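Local atomic coordinates of hydroxyethylphosphonate dioxygenase (Streptomyces albus, PDB entry 6B9R), a protein that probably catalyses the iron-dependent, dioxygen-consuming cleavage of 2-hydroxyethylphosphonate to hydroxymethylphosphonate. Residues A[33-38]-A[44-49]. Sequence-based numbering, arbitrary orientation.
Sequences RAAEAD and GSFGDY
Glu36 and Phe46 join the two short helices 32-39 and 46-51, whose spacing and connecting turn are consistent with a helix-turn-helix unit; its polar half is the Glu36 carboxylate, which receives backbone amides from 44-49. Phe46 N reaches OE2 of Glu36 at 2.8 Å through the anti lone pair, and the N-H...O angle of 168° shows a nearly straight bond. Gly44 N reaches OE1 of Glu36 at 3.0 Å, but from well above the carboxylate plane. Arg33, one helical turn earlier, grips the same carboxylate side-on from the syn side, tilted out of the carboxylate plane although both oxygens lie in the guanidinium plane: NE donates to OE1, and NH1 forms a salt bridge with OE2 at 2.9 Å. Since Arg33 NE and Gly44 N come to OE1 from opposite faces of its plane, and each oxygen has two donors, the buried group is fixed in rotation and its charge is probably well compensated. Arg33 NH1 lies 3.5 Å from Gly44 CA, which puts the guanidinium against the turn in an oblique approach. With an alanine here instead of Glu36, the amides of Gly44 and Phe46 would probably lose their acceptor and the Arg33 guanidinium its counter-charge.

The apolar half is a CH-pi contact. The Phe46 ring reaches Ala35 because its CG stands anti to the backbone N (chi1 -166°); Ala35 CB sits over the centre of one face, 3.8 Å from the ring centroid. Leu21 and Ala25 of helix 10-27 also touch Phe46, tying the pair to the preceding helix. A water extends the polar network, accepting from Gly47 N at 2.9 Å and, weakly, from Arg33 NH1, whose guanidinium plane contains the water oxygen.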
loop_
_atom_site.group_PDB
_atom_site.type_symbol
_atom_site.label_atom_id
_atom_site.label_comp_id
_atom_site.label_asym_id
_atom_site.label_seq_id
_atom_site.Cartn_x
_atom_site.Cartn_y
_atom_site.Cartn_z
ATOM N N ARG A 33 -15.545 -6.232 -27.695
ATOM C CA ARG A 33 -15.267 -7.293 -28.661
ATOM C C ARG A 33 -13.917 -7.951 -28.395
ATOM O O ARG A 33 -13.791 -9.182 -28.456
ATOM C CB ARG A 33 -15.315 -6.734 -30.086
ATOM C CG ARG A 33 -16.597 -5.966 -30.426
ATOM C CD ARG A 33 -17.828 -6.894 -30.558
ATOM N NE ARG A 33 -18.447 -7.123 -29.254
ATOM C CZ ARG A 33 -19.319 -6.295 -28.688
ATOM N NH1 ARG A 33 -19.815 -6.567 -27.488
ATOM N NH2 ARG A 33 -19.704 -5.194 -29.328
ATOM N N ALA A 34 -12.888 -7.155 -28.095
ATOM C CA ALA A 34 -11.586 -7.753 -27.808
ATOM C C ALA A 34 -11.627 -8.597 -26.534
ATOM O O ALA A 34 -11.005 -9.665 -26.468
ATOM C CB ALA A 34 -10.520 -6.660 -27.707
ATOM N N ALA A 35 -12.351 -8.143 -25.508
ATOM C CA ALA A 35 -12.396 -8.917 -24.264
ATOM C C ALA A 35 -13.121 -10.248 -24.466
ATOM O O ALA A 35 -12.711 -11.276 -23.906
ATOM C CB ALA A 35 -13.054 -8.101 -23.144
ATOM N N GLU A 36 -14.200 -10.248 -25.254
ATOM C CA GLU A 36 -14.900 -11.495 -25.558
ATOM C C GLU A 36 -13.985 -12.473 -26.279
ATOM O O GLU A 36 -13.991 -13.676 -25.988
ATOM C CB GLU A 36 -16.148 -11.210 -26.407
ATOM C CG GLU A 36 -17.243 -10.431 -25.660
ATOM C CD GLU A 36 -18.149 -9.642 -26.593
ATOM O OE1 GLU A 36 -17.930 -9.682 -27.825
ATOM O OE2 GLU A 36 -19.073 -8.968 -26.089
ATOM N N ALA A 37 -13.204 -11.977 -27.242
ATOM C CA ALA A 37 -12.279 -12.841 -27.967
ATOM C C ALA A 37 -11.215 -13.407 -27.040
ATOM O O ALA A 37 -10.920 -14.606 -27.088
ATOM C CB ALA A 37 -11.635 -12.074 -29.121
ATOM N N ASP A 38 -10.637 -12.565 -26.174
ATOM C CA ASP A 38 -9.606 -13.038 -25.250
ATOM C C ASP A 38 -10.167 -14.024 -24.228
ATOM O O ASP A 38 -9.492 -14.990 -23.851
ATOM C CB ASP A 38 -8.958 -11.863 -24.511
ATOM C CG ASP A 38 -8.146 -10.958 -25.417
ATOM O OD1 ASP A 38 -7.930 -11.301 -26.601
ATOM O OD2 ASP A 38 -7.740 -9.878 -24.943
ATOM N N GLY A 44 -20.778 -10.286 -28.317
ATOM C CA GLY A 44 -21.824 -9.410 -27.840
ATOM C C GLY A 44 -22.157 -9.503 -26.360
ATOM O O GLY A 44 -22.986 -8.718 -25.889
ATOM N N SER A 45 -21.528 -10.404 -25.600
ATOM C CA SER A 45 -21.972 -10.683 -24.238
ATOM C C SER A 45 -21.240 -9.894 -23.152
ATOM O O SER A 45 -21.690 -9.914 -22.001
ATOM C CB SER A 45 -21.833 -12.177 -23.928
ATOM O OG SER A 45 -20.469 -12.573 -23.923
ATOM N N PHE A 46 -20.142 -9.201 -23.467
ATOM C CA PHE A 46 -19.318 -8.645 -22.392
ATOM C C PHE A 46 -20.113 -7.663 -21.539
ATOM O O PHE A 46 -19.953 -7.621 -20.311
ATOM C CB PHE A 46 -18.060 -7.981 -22.966
ATOM C CG PHE A 46 -17.002 -7.683 -21.922
ATOM C CD1 PHE A 46 -16.345 -8.719 -21.261
ATOM C CD2 PHE A 46 -16.659 -6.374 -21.608
ATOM C CE1 PHE A 46 -15.368 -8.448 -20.297
ATOM C CE2 PHE A 46 -15.683 -6.103 -20.639
ATOM C CZ PHE A 46 -15.040 -7.143 -20.000
ATOM N N GLY A 47 -20.999 -6.888 -22.170
ATOM C CA GLY A 47 -21.837 -5.966 -21.427
ATOM C C GLY A 47 -22.743 -6.646 -20.418
ATOM O O GLY A 47 -23.113 -6.042 -19.411
ATOM N N ASP A 48 -23.109 -7.911 -20.663
ATOM C CA ASP A 48 -23.936 -8.626 -19.693
ATOM C C ASP A 48 -23.155 -9.002 -18.439
ATOM O O ASP A 48 -23.736 -9.094 -17.351
ATOM C CB ASP A 48 -24.533 -9.870 -20.328
ATOM C CG ASP A 48 -25.491 -9.537 -21.452
ATOM O OD1 ASP A 48 -26.365 -8.668 -21.249
ATOM O OD2 ASP A 48 -25.350 -10.118 -22.541
ATOM N N TYR A 49 -21.850 -9.233 -18.569
ATOM C CA TYR A 49 -21.029 -9.499 -17.391
ATOM C C TYR A 49 -20.684 -8.214 -16.655
ATOM O O TYR A 49 -20.618 -8.193 -15.419
ATOM C CB TYR A 49 -19.752 -10.230 -17.803
ATOM C CG TYR A 49 -20.027 -11.607 -18.319
ATOM C CD1 TYR A 49 -20.199 -12.667 -17.441
ATOM C CD2 TYR A 49 -20.161 -11.845 -19.680
ATOM C CE1 TYR A 49 -20.467 -13.930 -17.898
ATOM C CE2 TYR A 49 -20.440 -13.111 -20.152
ATOM C CZ TYR A 49 -20.585 -14.151 -19.253
ATOM O OH TYR A 49 -20.855 -15.419 -19.698
HETATM O O HOH W 1 -21.303 -5.901 -24.928
#